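Local coordinates for protein cellulose synthase 1 (Gluconacetobacter xylinus, PDB 4I86) that carries a regulatory, cyclic di-GMP-binding PilZ domain, a small antiparallel beta-barrel with a C-terminal helix packed against it, at residues A[8-13]-A[36-41]; A[18-23]-A[57-62]; A[43-48]-A[82-87]; A[66-71]-A[97-102]. All blocks are in the same frame, centred on the assembly; numbering follows the deposited sequence.

Interaction 1: A[8-13]-A[36-41]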
loop_
_atom_site.group_PDB
_atom_site.type_symbol
_atom_site.label_atom_id
_atom_site.label_comp_id
_atom_site.label_asym_id
_atom_site.label_seq_id
_atom_site.Cartn_x
_atom_site.Cartn_y
_atom_site.Cartn_z
ATOM N N ASN A 8 14.298 -3.731 8.782
ATOM C CA ASN A 8 14.752 -2.544 8.060
ATOM C C ASN A 8 13.649 -2.107 7.105
ATOM O O ASN A 8 12.997 -2.952 6.489
ATOM C CB ASN A 8 16.068 -2.800 7.321
ATOM C CG ASN A 8 17.286 -2.293 8.094
ATOM O OD1 ASN A 8 17.203 -1.314 8.851
ATOM N ND2 ASN A 8 18.423 -2.957 7.904
ATOM N N SER A 9 13.413 -0.803 6.999
ATOM C CA SER A 9 12.278 -0.317 6.209
ATOM C C SER A 9 12.506 -0.525 4.716
ATOM O O SER A 9 11.579 -0.882 3.974
ATOM C CB SER A 9 11.986 1.164 6.501
ATOM O OG SER A 9 13.047 2.005 6.078
ATOM N N HIS A 10 13.746 -0.325 4.274
ATOM C CA HIS A 10 14.014 -0.240 2.846
ATOM C C HIS A 10 13.053 0.796 2.257
ATOM O O HIS A 10 12.419 0.553 1.221
ATOM C CB HIS A 10 13.848 -1.604 2.151
ATOM C CG HIS A 10 14.819 -2.643 2.624
ATOM N ND1 HIS A 10 14.533 -3.529 3.644
ATOM C CD2 HIS A 10 16.094 -2.915 2.238
ATOM C CE1 HIS A 10 15.583 -4.307 3.857
ATOM N NE2 HIS A 10 16.537 -3.957 3.024
ATOM N N ARG A 11 12.943 1.942 2.934
ATOM C CA ARG A 11 12.152 3.076 2.433
ATOM C C ARG A 11 12.595 3.520 1.039
ATOM O O ARG A 11 13.681 4.072 0.870
ATOM C CB ARG A 11 12.309 4.277 3.362
ATOM C CG ARG A 11 11.402 5.447 3.013
ATOM C CD ARG A 11 10.062 5.232 3.672
ATOM N NE ARG A 11 10.239 4.345 4.819
ATOM C CZ ARG A 11 10.240 4.739 6.087
ATOM N NH1 ARG A 11 10.045 6.016 6.393
ATOM N NH2 ARG A 11 10.419 3.847 7.051
ATOM N N ILE A 12 11.746 3.312 0.044
ATOM C CA ILE A 12 12.050 3.778 -1.304
ATOM C C ILE A 12 11.006 4.783 -1.787
ATOM O O ILE A 12 9.864 4.409 -2.081
ATOM C CB ILE A 12 12.190 2.590 -2.308
ATOM C CG1 ILE A 12 12.233 3.085 -3.748
ATOM C CG2 ILE A 12 11.059 1.601 -2.133
ATOM C CD1 ILE A 12 13.456 3.926 -4.071
ATOM N N PRO A 13 11.385 6.075 -1.836
ATOM C CA PRO A 13 10.533 7.080 -2.489
ATOM C C PRO A 13 10.287 6.716 -3.950
ATOM O O PRO A 13 11.238 6.481 -4.703
ATOM C CB PRO A 13 11.364 8.371 -2.402
ATOM C CG PRO A 13 12.742 7.951 -1.894
ATOM C CD PRO A 13 12.530 6.689 -1.133
ATOM N N LEU A 36 7.484 3.618 -0.494
ATOM C CA LEU A 36 7.117 2.251 -0.165
ATOM C C LEU A 36 8.206 1.736 0.747
ATOM O O LEU A 36 9.351 2.136 0.622
ATOM C CB LEU A 36 7.042 1.392 -1.433
ATOM C CG LEU A 36 5.874 1.764 -2.353
ATOM C CD1 LEU A 36 6.027 1.156 -3.718
ATOM C CD2 LEU A 36 4.578 1.303 -1.748
ATOM N N SER A 37 7.844 0.868 1.681
ATOM C CA SER A 37 8.829 0.222 2.533
ATOM C C SER A 37 8.383 -1.206 2.790
ATOM O O SER A 37 7.273 -1.604 2.397
ATOM C CB SER A 37 8.956 0.969 3.865
ATOM O OG SER A 37 7.685 1.055 4.480
ATOM N N MET A 38 9.236 -1.975 3.456
ATOM C CA MET A 38 8.840 -3.295 3.923
ATOM C C MET A 38 7.684 -3.204 4.935
ATOM O O MET A 38 6.978 -4.181 5.169
ATOM C CB MET A 38 10.038 -4.032 4.532
ATOM C CG MET A 38 11.042 -4.552 3.503
ATOM S SD MET A 38 10.330 -5.558 2.180
ATOM C CE MET A 38 9.475 -6.855 3.102
ATOM N N GLY A 39 7.485 -2.029 5.529
ATOM C CA GLY A 39 6.432 -1.859 6.521
ATOM C C GLY A 39 5.078 -1.479 5.918
ATOM O O GLY A 39 4.023 -1.918 6.382
ATOM N N GLY A 40 5.110 -0.654 4.883
ATOM C CA GLY A 40 3.890 -0.192 4.248
ATOM C C GLY A 40 4.083 0.806 3.127
ATOM O O GLY A 40 5.080 0.769 2.383
ATOM N N ALA A 41 3.101 1.693 2.989
ATOM C CA ALA A 41 3.086 2.643 1.880
ATOM C C ALA A 41 2.614 4.019 2.319
ATOM O O ALA A 41 1.815 4.146 3.241
ATOM C CB ALA A 41 2.193 2.123 0.760
#
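Ser-9 with Met-38 and Ile-12 with Leu-36 tie the N-terminal segment 8-13 to the turn 36-41, bringing together two signature motifs of PilZ domains: the RxxxR run that ends at Arg-11 and the DxSxxG run that contains Ser-37 and Gly-40. The tight part of the contact is backbone. Ile-12 and Leu-36 form an antiparallel hydrogen-bonded pair in which Ile-12 N reaches Leu-36 O at 2.7 Å, almost straight. The return bond from Leu-36 N to Ile-12 O is longer, 3.0 Å, and its donor stands 44° above the carbonyl plane. Met-38 N gives a short 2.6 Å bond to Ser-9 O, lying in that carbonyl's plane. The same oxygen presses on Ser-37 CB, 3.2 Å away. Ser-37 OG, set between backbone N and carbonyl carbon (chi1 56°), accepts from Gly-39 N and Gly-40 N in an ST turn and an ST motif. Ile-12 CG2 lies 3.3 Å from Leu-36 O and also touches Leu-36 CB, while Leu-36 itself leans on Leu-100 and Leu-104 of helix 91-105.

The solvent side is looser. Ser-9 OG bends back to accept from Arg-11 N, a second ST turn. Arg-11 starts away from segment 36-41, and its bent chain swings NE back to 3.7 Å from Ser-37 CB. Between the two sides, partly exposed His-10 runs beside buried Met-38 and meets the Phe-102 ring; its ND1 makes a weak bond to Asn-8 O and sits 3.6 Å from Met-38 CG.

Interaction 2: A[18-23]-A[57-62]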
loop_
_atom_site.group_PDB
_atom_site.type_symbol
_atom_site.label_atom_id
_atom_site.label_comp_id
_atom_site.label_asym_id
_atom_site.label_seq_id
_atom_site.Cartn_x
_atom_site.Cartn_y
_atom_site.Cartn_z
ATOM N N VAL A 18 -1.694 3.605 -8.096
ATOM C CA VAL A 18 -2.260 2.517 -7.321
ATOM C C VAL A 18 -3.759 2.706 -7.221
ATOM O O VAL A 18 -4.261 3.828 -7.348
ATOM C CB VAL A 18 -1.647 2.463 -5.904
ATOM C CG1 VAL A 18 -0.149 2.202 -5.975
ATOM C CG2 VAL A 18 -1.919 3.765 -5.161
ATOM N N GLU A 19 -4.477 1.609 -6.993
ATOM C CA GLU A 19 -5.899 1.682 -6.692
ATOM C C GLU A 19 -6.099 1.055 -5.322
ATOM O O GLU A 19 -5.432 0.072 -4.982
ATOM C CB GLU A 19 -6.719 0.937 -7.752
ATOM C CG GLU A 19 -6.331 1.293 -9.182
ATOM C CD GLU A 19 -6.321 0.083 -10.101
ATOM O OE1 GLU A 19 -6.208 -1.059 -9.589
ATOM O OE2 GLU A 19 -6.434 0.262 -11.340
ATOM N N VAL A 20 -7.021 1.609 -4.546
ATOM C CA VAL A 20 -7.253 1.126 -3.191
ATOM C C VAL A 20 -8.738 0.943 -2.937
ATOM O O VAL A 20 -9.530 1.853 -3.170
ATOM C CB VAL A 20 -6.734 2.119 -2.145
ATOM C CG1 VAL A 20 -6.844 1.502 -0.751
ATOM C CG2 VAL A 20 -5.305 2.536 -2.473
ATOM N N ALA A 21 -9.104 -0.237 -2.454
ATOM C CA ALA A 21 -10.472 -0.536 -2.083
ATOM C C ALA A 21 -10.507 -1.002 -0.636
ATOM O O ALA A 21 -9.605 -1.738 -0.216
ATOM C CB ALA A 21 -11.006 -1.627 -2.975
ATOM N N ASN A 22 -11.536 -0.625 0.130
ATOM C CA ASN A 22 -11.727 -1.258 1.450
ATOM C C ASN A 22 -12.262 -2.684 1.280
ATOM O O ASN A 22 -12.581 -3.092 0.169
ATOM C CB ASN A 22 -12.568 -0.412 2.424
ATOM C CG ASN A 22 -13.955 -0.081 1.884
ATOM O OD1 ASN A 22 -14.358 -0.564 0.821
ATOM N ND2 ASN A 22 -14.704 0.739 2.635
ATOM N N ALA A 23 -12.341 -3.457 2.354
ATOM C CA ALA A 23 -12.539 -4.904 2.208
ATOM C C ALA A 23 -13.936 -5.306 1.778
ATOM O O ALA A 23 -14.115 -6.391 1.207
ATOM C CB ALA A 23 -12.133 -5.663 3.491
ATOM N N VAL A 57 -7.806 -3.005 3.715
ATOM C CA VAL A 57 -7.977 -2.636 2.305
ATOM C C VAL A 57 -7.157 -3.568 1.416
ATOM O O VAL A 57 -6.387 -4.408 1.910
ATOM C CB VAL A 57 -7.502 -1.185 2.018
ATOM C CG1 VAL A 57 -8.207 -0.165 2.931
ATOM C CG2 VAL A 57 -5.980 -1.073 2.145
ATOM N N TYR A 58 -7.344 -3.430 0.107
ATOM C CA TYR A 58 -6.491 -4.075 -0.867
ATOM C C TYR A 58 -5.888 -2.965 -1.693
ATOM O O TYR A 58 -6.587 -2.013 -2.058
ATOM C CB TYR A 58 -7.284 -5.057 -1.753
ATOM C CG TYR A 58 -7.893 -6.210 -0.983
ATOM C CD1 TYR A 58 -7.090 -7.212 -0.462
ATOM C CD2 TYR A 58 -9.265 -6.296 -0.772
ATOM C CE1 TYR A 58 -7.630 -8.270 0.248
ATOM C CE2 TYR A 58 -9.820 -7.367 -0.054
ATOM C CZ TYR A 58 -8.991 -8.344 0.446
ATOM O OH TYR A 58 -9.507 -9.408 1.153
ATOM N N ILE A 59 -4.586 -3.072 -1.957
ATOM C CA ILE A 59 -3.893 -2.120 -2.806
ATOM C C ILE A 59 -3.467 -2.831 -4.088
ATOM O O ILE A 59 -2.903 -3.924 -4.046
ATOM C CB ILE A 59 -2.663 -1.519 -2.095
ATOM C CG1 ILE A 59 -3.107 -0.716 -0.866
ATOM C CG2 ILE A 59 -1.861 -0.647 -3.036
ATOM C CD1 ILE A 59 -1.987 -0.017 -0.173
ATOM N N ARG A 60 -3.789 -2.232 -5.230
ATOM C CA ARG A 60 -3.433 -2.829 -6.507
ATOM C C ARG A 60 -2.558 -1.870 -7.300
ATOM O O ARG A 60 -2.777 -0.658 -7.300
ATOM C CB ARG A 60 -4.687 -3.188 -7.297
ATOM C CG ARG A 60 -4.405 -3.717 -8.697
ATOM C CD ARG A 60 -5.665 -4.188 -9.381
ATOM N NE ARG A 60 -5.347 -4.803 -10.669
ATOM C CZ ARG A 60 -5.316 -4.141 -11.822
ATOM N NH1 ARG A 60 -5.589 -2.842 -11.845
ATOM N NH2 ARG A 60 -5.006 -4.778 -12.948
ATOM N N THR A 61 -1.560 -2.414 -7.977
ATOM C CA THR A 61 -0.713 -1.597 -8.828
ATOM C C THR A 61 -0.021 -2.514 -9.806
ATOM O O THR A 61 -0.217 -3.740 -9.767
ATOM C CB THR A 61 0.334 -0.809 -7.987
ATOM O OG1 THR A 61 1.048 0.104 -8.829
ATOM C CG2 THR A 61 1.322 -1.771 -7.288
ATOM N N VAL A 62 0.786 -1.922 -10.677
ATOM C CA VAL A 62 1.558 -2.682 -11.654
ATOM C C VAL A 62 3.032 -2.266 -11.605
ATOM O O VAL A 62 3.368 -1.095 -11.407
ATOM C CB VAL A 62 0.962 -2.519 -13.084
ATOM C CG1 VAL A 62 1.851 -3.194 -14.144
ATOM C CG2 VAL A 62 -0.465 -3.086 -13.132
#
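Glu-19 with Arg-60 and Ala-21 with Tyr-58 are the hydrogen-bonded pairs of an antiparallel strand contact, which joins strand 17-22 to strand 55-63 in the PilZ barrel. The strand axes come within 4.6 Å at 164°. Each pair makes two bonds: Arg-60 N reaches Glu-19 O at 2.8 Å, and Tyr-58 N reaches Ala-21 O at the same 2.8 Å, with the reciprocal bonds slightly longer.

From Val-18 to Ala-21 and from Tyr-58 to Thr-61 the side chains alternate between two faces; those of Asn-22 and Val-57 diverge. On the outer face, Glu-19 and Arg-60 lie side by side, pointing the same way, and a salt bridge links their ends. Arg-60 is extended from CG to NE, while Glu-19 bends at chi2 (140°) to bring its carboxylate alongside. Arg-60 NH1 meets the syn lone pair of Glu-19 OE1 at 2.9 Å in a nearly straight bond, and the two flat groups are 15° from coplanar. Glu-67 takes NE of the same guanidinium, so two carboxylates grip one cation and should limit its rotation.

The opposite face is apolar and buried. Val-20 CG1 packs on Val-57 CB at 3.9 Å, and Val-20 CG2 lies 4.2 Å from Ile-59 CG1; Phe-84 covers all three residues. Val-18 CG1 meets Thr-61 CB at 3.7 Å, beside a hydroxyl that bonds Pro-17 O. Such alternation, with charges and a tyrosine outside and branched aliphatics inside, is typical of neighbouring strands in a small antiparallel beta-barrel, here that of the PilZ domain.

Interaction 3: A[43-48]-A[82-87]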
loop_
_atom_site.group_PDB
_atom_site.type_symbol
_atom_site.label_atom_id
_atom_site.label_comp_id
_atom_site.label_asym_id
_atom_site.label_seq_id
_atom_site.Cartn_x
_atom_site.Cartn_y
_atom_site.Cartn_z
ATOM N N VAL A 43 0.719 7.108 0.293
ATOM C CA VAL A 43 0.097 7.348 -1.011
ATOM C C VAL A 43 -0.571 8.721 -1.135
ATOM O O VAL A 43 -1.310 9.151 -0.239
ATOM C CB VAL A 43 -0.972 6.283 -1.326
ATOM C CG1 VAL A 43 -1.503 6.457 -2.761
ATOM C CG2 VAL A 43 -0.414 4.865 -1.111
ATOM N N LYS A 44 -0.322 9.407 -2.251
ATOM C CA LYS A 44 -1.070 10.634 -2.541
ATOM C C LYS A 44 -2.477 10.251 -2.988
ATOM O O LYS A 44 -2.674 9.681 -4.068
ATOM C CB LYS A 44 -0.384 11.479 -3.612
ATOM C CG LYS A 44 -0.978 12.885 -3.764
ATOM C CD LYS A 44 -0.217 13.688 -4.829
ATOM C CE LYS A 44 -1.095 14.759 -5.468
ATOM N NZ LYS A 44 -0.430 15.380 -6.658
ATOM N N MET A 45 -3.460 10.552 -2.149
ATOM C CA MET A 45 -4.812 10.083 -2.387
ATOM C C MET A 45 -5.788 10.774 -1.448
ATOM O O MET A 45 -5.378 11.352 -0.439
ATOM C CB MET A 45 -4.881 8.568 -2.165
ATOM C CG MET A 45 -4.517 8.139 -0.749
ATOM S SD MET A 45 -4.944 6.418 -0.409
ATOM C CE MET A 45 -6.429 6.610 0.573
ATOM N N SER A 46 -7.076 10.693 -1.770
ATOM C CA SER A 46 -8.116 11.262 -0.919
ATOM C C SER A 46 -9.136 10.208 -0.502
ATOM O O SER A 46 -9.918 9.726 -1.327
ATOM C CB SER A 46 -8.808 12.438 -1.620
ATOM O OG SER A 46 -7.852 13.394 -2.072
ATOM N N TRP A 47 -9.115 9.858 0.783
ATOM C CA TRP A 47 -10.027 8.872 1.372
ATOM C C TRP A 47 -11.331 9.550 1.812
ATOM O O TRP A 47 -11.303 10.499 2.603
ATOM C CB TRP A 47 -9.338 8.193 2.564
ATOM C CG TRP A 47 -9.968 6.911 3.056
ATOM C CD1 TRP A 47 -10.618 6.720 4.241
ATOM C CD2 TRP A 47 -9.983 5.639 2.381
ATOM N NE1 TRP A 47 -11.047 5.414 4.342
ATOM C CE2 TRP A 47 -10.665 4.731 3.219
ATOM C CE3 TRP A 47 -9.485 5.185 1.154
ATOM C CZ2 TRP A 47 -10.862 3.392 2.866
ATOM C CZ3 TRP A 47 -9.685 3.857 0.805
ATOM C CH2 TRP A 47 -10.363 2.978 1.658
ATOM N N PRO A 48 -12.478 9.055 1.308
ATOM C CA PRO A 48 -13.789 9.706 1.467
ATOM C C PRO A 48 -14.548 9.325 2.736
ATOM O O PRO A 48 -15.772 9.215 2.700
ATOM C CB PRO A 48 -14.571 9.183 0.261
ATOM C CG PRO A 48 -14.041 7.784 0.097
ATOM C CD PRO A 48 -12.559 7.873 0.427
ATOM N N GLY A 82 -2.575 9.136 2.195
ATOM C CA GLY A 82 -3.031 7.954 2.909
ATOM C C GLY A 82 -1.816 7.150 3.357
ATOM O O GLY A 82 -0.880 6.945 2.572
ATOM N N ILE A 83 -1.813 6.715 4.618
ATOM C CA ILE A 83 -0.703 5.912 5.147
ATOM C C ILE A 83 -1.166 4.491 5.424
ATOM O O ILE A 83 -2.195 4.275 6.078
ATOM C CB ILE A 83 -0.107 6.487 6.456
ATOM C CG1 ILE A 83 0.276 7.964 6.286
ATOM C CG2 ILE A 83 1.081 5.619 6.922
ATOM C CD1 ILE A 83 1.321 8.228 5.211
ATOM N N PHE A 84 -0.387 3.518 4.956
ATOM C CA PHE A 84 -0.785 2.116 5.090
ATOM C C PHE A 84 0.317 1.272 5.719
ATOM O O PHE A 84 1.492 1.610 5.641
ATOM C CB PHE A 84 -1.120 1.529 3.711
ATOM C CG PHE A 84 -2.188 2.285 2.960
ATOM C CD1 PHE A 84 -3.489 1.815 2.921
ATOM C CD2 PHE A 84 -1.884 3.461 2.285
ATOM C CE1 PHE A 84 -4.475 2.505 2.234
ATOM C CE2 PHE A 84 -2.871 4.156 1.593
ATOM C CZ PHE A 84 -4.162 3.675 1.572
ATOM N N ILE A 85 -0.089 0.171 6.345
ATOM C CA ILE A 85 0.831 -0.892 6.713
ATOM C C ILE A 85 0.406 -2.175 6.001
ATOM O O ILE A 85 -0.779 -2.478 5.933
ATOM C CB ILE A 85 0.846 -1.138 8.242
ATOM C CG1 ILE A 85 -0.574 -1.399 8.750
ATOM C CG2 ILE A 85 1.471 0.047 8.966
ATOM C CD1 ILE A 85 -0.637 -1.803 10.214
ATOM N N TRP A 86 1.363 -2.912 5.453
ATOM C CA TRP A 86 1.055 -4.185 4.801
ATOM C C TRP A 86 0.504 -5.181 5.800
ATOM O O TRP A 86 0.883 -5.165 6.966
ATOM C CB TRP A 86 2.313 -4.771 4.162
ATOM C CG TRP A 86 3.004 -3.822 3.220
ATOM C CD1 TRP A 86 4.293 -3.384 3.294
ATOM C CD2 TRP A 86 2.422 -3.181 2.083
ATOM N NE1 TRP A 86 4.558 -2.519 2.257
ATOM C CE2 TRP A 86 3.422 -2.380 1.500
ATOM C CE3 TRP A 86 1.151 -3.221 1.491
ATOM C CZ2 TRP A 86 3.193 -1.629 0.353
ATOM C CZ3 TRP A 86 0.926 -2.475 0.361
ATOM C CH2 TRP A 86 1.941 -1.683 -0.199
ATOM N N THR A 87 -0.387 -6.045 5.316
ATOM C CA THR A 87 -0.896 -7.204 6.037
ATOM C C THR A 87 -0.295 -8.444 5.373
ATOM O O THR A 87 -0.520 -8.684 4.190
ATOM C CB THR A 87 -2.431 -7.310 5.874
ATOM O OG1 THR A 87 -3.069 -6.187 6.500
ATOM C CG2 THR A 87 -2.943 -8.581 6.500
#
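Met-45 brings its thioether to the rim of the Phe-84 ring, the two side chains reaching toward each other tip to tip. SD lies 3.5 Å from Phe-84 CZ and 4.7 Å from the ring centroid, in the plane of the ring, so this is an edge-on Met-aromatic contact. CE follows at 3.8 Å from the same CZ. The methionine gets there with CG between backbone N and carbonyl carbon (chi1 61°), which lays CG 3.7 Å from Gly-82 N. Gly-82 carries no side chain, and Met-45 SD lies 4.1 Å from Gly-82 CA, on the side where a CB would point.

Beside it, Val-43 CG2 touches Phe-84 CE2 at 3.7 Å. The backbones are paired beneath: Val-43 and Gly-82 form an antiparallel hydrogen-bonded pair, with Gly-82 N to Val-43 O at 2.7 Å and Val-43 N to Gly-82 O at 2.8 Å. The pair joins strand 40-44 to strand 82-86 in the PilZ barrel. Inside the barrel, Val-18 packs on Val-43, and Ile-74 touches both Met-45 and Phe-84.

All four touching residues are buried, and side chain meets side chain without a charge or a hydrogen bond. The interior part therefore rests on dispersion and close fit, with a probable small electrostatic gain where the sulfur faces the slightly positive hydrogen rim of the ring.

Interaction 4: A[66-71]-A[97-102]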
loop_
_atom_site.group_PDB
_atom_site.type_symbol
_atom_site.label_atom_id
_atom_site.label_comp_id
_atom_site.label_asym_id
_atom_site.label_seq_id
_atom_site.Cartn_x
_atom_site.Cartn_y
_atom_site.Cartn_z
ATOM N N GLU A 66 3.968 -6.685 -14.163
ATOM C CA GLU A 66 3.289 -7.604 -13.254
ATOM C C GLU A 66 2.225 -6.892 -12.414
ATOM O O GLU A 66 2.448 -5.794 -11.899
ATOM C CB GLU A 66 4.300 -8.291 -12.325
ATOM C CG GLU A 66 5.287 -9.228 -13.027
ATOM C CD GLU A 66 6.603 -9.375 -12.261
ATOM O OE1 GLU A 66 6.579 -9.371 -11.004
ATOM O OE2 GLU A 66 7.668 -9.485 -12.916
ATOM N N GLU A 67 1.065 -7.522 -12.278
ATOM C CA GLU A 67 0.045 -7.022 -11.365
ATOM C C GLU A 67 0.416 -7.421 -9.927
ATOM O O GLU A 67 0.752 -8.582 -9.661
ATOM C CB GLU A 67 -1.320 -7.602 -11.742
ATOM C CG GLU A 67 -2.494 -7.082 -10.947
ATOM C CD GLU A 67 -3.790 -7.808 -11.318
ATOM O OE1 GLU A 67 -3.791 -9.067 -11.323
ATOM O OE2 GLU A 67 -4.799 -7.123 -11.605
ATOM N N LEU A 68 0.388 -6.457 -9.008
ATOM C CA LEU A 68 0.655 -6.751 -7.599
ATOM C C LEU A 68 -0.562 -6.369 -6.784
ATOM O O LEU A 68 -1.006 -5.219 -6.826
ATOM C CB LEU A 68 1.873 -5.976 -7.076
ATOM C CG LEU A 68 3.155 -6.126 -7.898
ATOM C CD1 LEU A 68 4.282 -5.287 -7.313
ATOM C CD2 LEU A 68 3.559 -7.587 -7.976
ATOM N N ILE A 69 -1.089 -7.319 -6.020
ATOM C CA ILE A 69 -2.245 -7.036 -5.177
ATOM C C ILE A 69 -1.883 -7.339 -3.731
ATOM O O ILE A 69 -1.538 -8.472 -3.405
ATOM C CB ILE A 69 -3.478 -7.869 -5.626
ATOM C CG1 ILE A 69 -3.857 -7.474 -7.050
ATOM C CG2 ILE A 69 -4.631 -7.662 -4.626
ATOM C CD1 ILE A 69 -4.704 -8.464 -7.792
ATOM N N LEU A 70 -1.930 -6.326 -2.872
ATOM C CA LEU A 70 -1.434 -6.493 -1.516
ATOM C C LEU A 70 -2.470 -6.086 -0.480
ATOM O O LEU A 70 -2.929 -4.943 -0.485
ATOM C CB LEU A 70 -0.150 -5.675 -1.312
ATOM C CG LEU A 70 0.951 -5.740 -2.397
ATOM C CD1 LEU A 70 0.756 -4.655 -3.442
ATOM C CD2 LEU A 70 2.310 -5.603 -1.752
ATOM N N PRO A 71 -2.832 -7.011 0.426
ATOM C CA PRO A 71 -3.712 -6.628 1.542
ATOM C C PRO A 71 -2.984 -5.637 2.432
ATOM O O PRO A 71 -1.749 -5.663 2.519
ATOM C CB PRO A 71 -3.921 -7.940 2.320
ATOM C CG PRO A 71 -3.520 -9.023 1.378
ATOM C CD PRO A 71 -2.432 -8.424 0.503
ATOM N N VAL A 97 5.153 -8.040 -1.349
ATOM C CA VAL A 97 5.719 -6.834 -0.748
ATOM C C VAL A 97 7.188 -6.689 -1.136
ATOM O O VAL A 97 7.614 -5.614 -1.524
ATOM C CB VAL A 97 5.588 -6.834 0.787
ATOM C CG1 VAL A 97 6.365 -5.642 1.402
ATOM C CG2 VAL A 97 4.121 -6.787 1.181
ATOM N N ILE A 98 7.955 -7.774 -1.024
ATOM C CA ILE A 98 9.361 -7.770 -1.425
ATOM C C ILE A 98 9.506 -7.395 -2.907
ATOM O O ILE A 98 10.344 -6.560 -3.273
ATOM C CB ILE A 98 10.049 -9.136 -1.123
ATOM C CG1 ILE A 98 10.153 -9.371 0.385
ATOM C CG2 ILE A 98 11.407 -9.238 -1.798
ATOM C CD1 ILE A 98 10.686 -10.762 0.782
ATOM N N ARG A 99 8.694 -8.005 -3.767
ATOM C CA ARG A 99 8.798 -7.734 -5.204
ATOM C C ARG A 99 8.567 -6.256 -5.511
ATOM O O ARG A 99 9.249 -5.682 -6.348
ATOM C CB ARG A 99 7.804 -8.587 -6.009
ATOM C CG ARG A 99 8.236 -10.041 -6.199
ATOM C CD ARG A 99 7.370 -10.743 -7.273
ATOM N NE ARG A 99 6.099 -11.186 -6.730
ATOM C CZ ARG A 99 4.922 -11.004 -7.313
ATOM N NH1 ARG A 99 4.832 -10.392 -8.485
ATOM N NH2 ARG A 99 3.832 -11.449 -6.715
ATOM N N LEU A 100 7.572 -5.669 -4.855
ATOM C CA LEU A 100 7.264 -4.250 -4.982
ATOM C C LEU A 100 8.404 -3.351 -4.520
ATOM O O LEU A 100 8.890 -2.514 -5.284
ATOM C CB LEU A 100 6.006 -3.909 -4.179
ATOM C CG LEU A 100 5.529 -2.446 -4.141
ATOM C CD1 LEU A 100 5.291 -1.893 -5.552
ATOM C CD2 LEU A 100 4.253 -2.307 -3.284
ATOM N N VAL A 101 8.816 -3.515 -3.267
ATOM C CA VAL A 101 9.856 -2.670 -2.684
ATOM C C VAL A 101 11.214 -2.836 -3.359
ATOM O O VAL A 101 11.839 -1.849 -3.735
ATOM C CB VAL A 101 10.009 -2.923 -1.167
ATOM C CG1 VAL A 101 11.187 -2.112 -0.589
ATOM C CG2 VAL A 101 8.724 -2.587 -0.448
ATOM N N PHE A 102 11.680 -4.074 -3.514
ATOM C CA PHE A 102 12.964 -4.308 -4.191
ATOM C C PHE A 102 12.868 -4.146 -5.713
ATOM O O PHE A 102 13.871 -3.820 -6.364
ATOM C CB PHE A 102 13.568 -5.676 -3.846
ATOM C CG PHE A 102 14.131 -5.772 -2.431
ATOM C CD1 PHE A 102 15.504 -5.734 -2.204
ATOM C CD2 PHE A 102 13.288 -5.934 -1.342
ATOM C CE1 PHE A 102 16.021 -5.824 -0.913
ATOM C CE2 PHE A 102 13.801 -6.009 -0.033
ATOM C CZ PHE A 102 15.173 -5.960 0.173
#
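Val-97, Arg-99 and Leu-100 set helix 91-105 against Leu-70, Glu-66 and Leu-68 of strand 66-77, a helix-on-sheet contact in which the C-terminal helix packs against the PilZ barrel. The axes of the two short segments approach to 9.4 Å, with a signed crossing angle of -119°, so the helix runs steeply across the strand. Its first contact comes from Val-97, whose CB starts away from the strand but whose CG2 still lies 3.6 Å from Leu-70 CD2, the two side chains crossing obliquely. Trp-86 also packs on both.

Two residues on, Arg-99 forms the polar margin. Its chain bends at chi3, turning NE out of the line of the preceding carbons, and the guanidinium comes against the end of Leu-68, whose CD2 is 3.1 Å from Arg-99 NH1, a tight approach. The same NH1 gives a salt-bridge hydrogen bond to Glu-66 OE1 at 3.2 Å. This bond is bent (145°): the carboxylate oxygen sits near the guanidinium plane but is met on its anti side, and the two side chains cross at about a right angle. Glu-66 is exposed, so the salt bridge rims the leucine layer on its solvent side.

Leu-100, one residue later, is buried, and its CB faces the strand. CG is anti to the backbone N (chi1 178°), and the side chain touches both strand leucines. Leu-100 CB meets Leu-68 CD1 at 3.8 Å, and one branch carbon, Leu-100 CD2, lies 4.1 Å from Leu-70 CD2.

How the interactions relate
Interaction 3 is wholly buried, and the inner face of interaction 2 runs into the same core, where Ile-59 also packs on Trp-86. Interaction 1 is partly buried, with exposed Arg-11 at its margin. Interactions 1 and 3 share strand 40-44, and Ala-41 O probably bonds Phe-84 N across to strand 82-86. Interaction 4 is the one that involves the helix; it meets interaction 1 where Val-101 packs near Ser-37 O, and interaction 3 around the Trp-86 ring. Chemistry follows position. Backbone pairing joins the strands in 1, 2 and 3, whereas 4 relies on side chains alone. Salt bridges occur at the surface margins of 2 and 4, which Arg-60 and Glu-67 link directly.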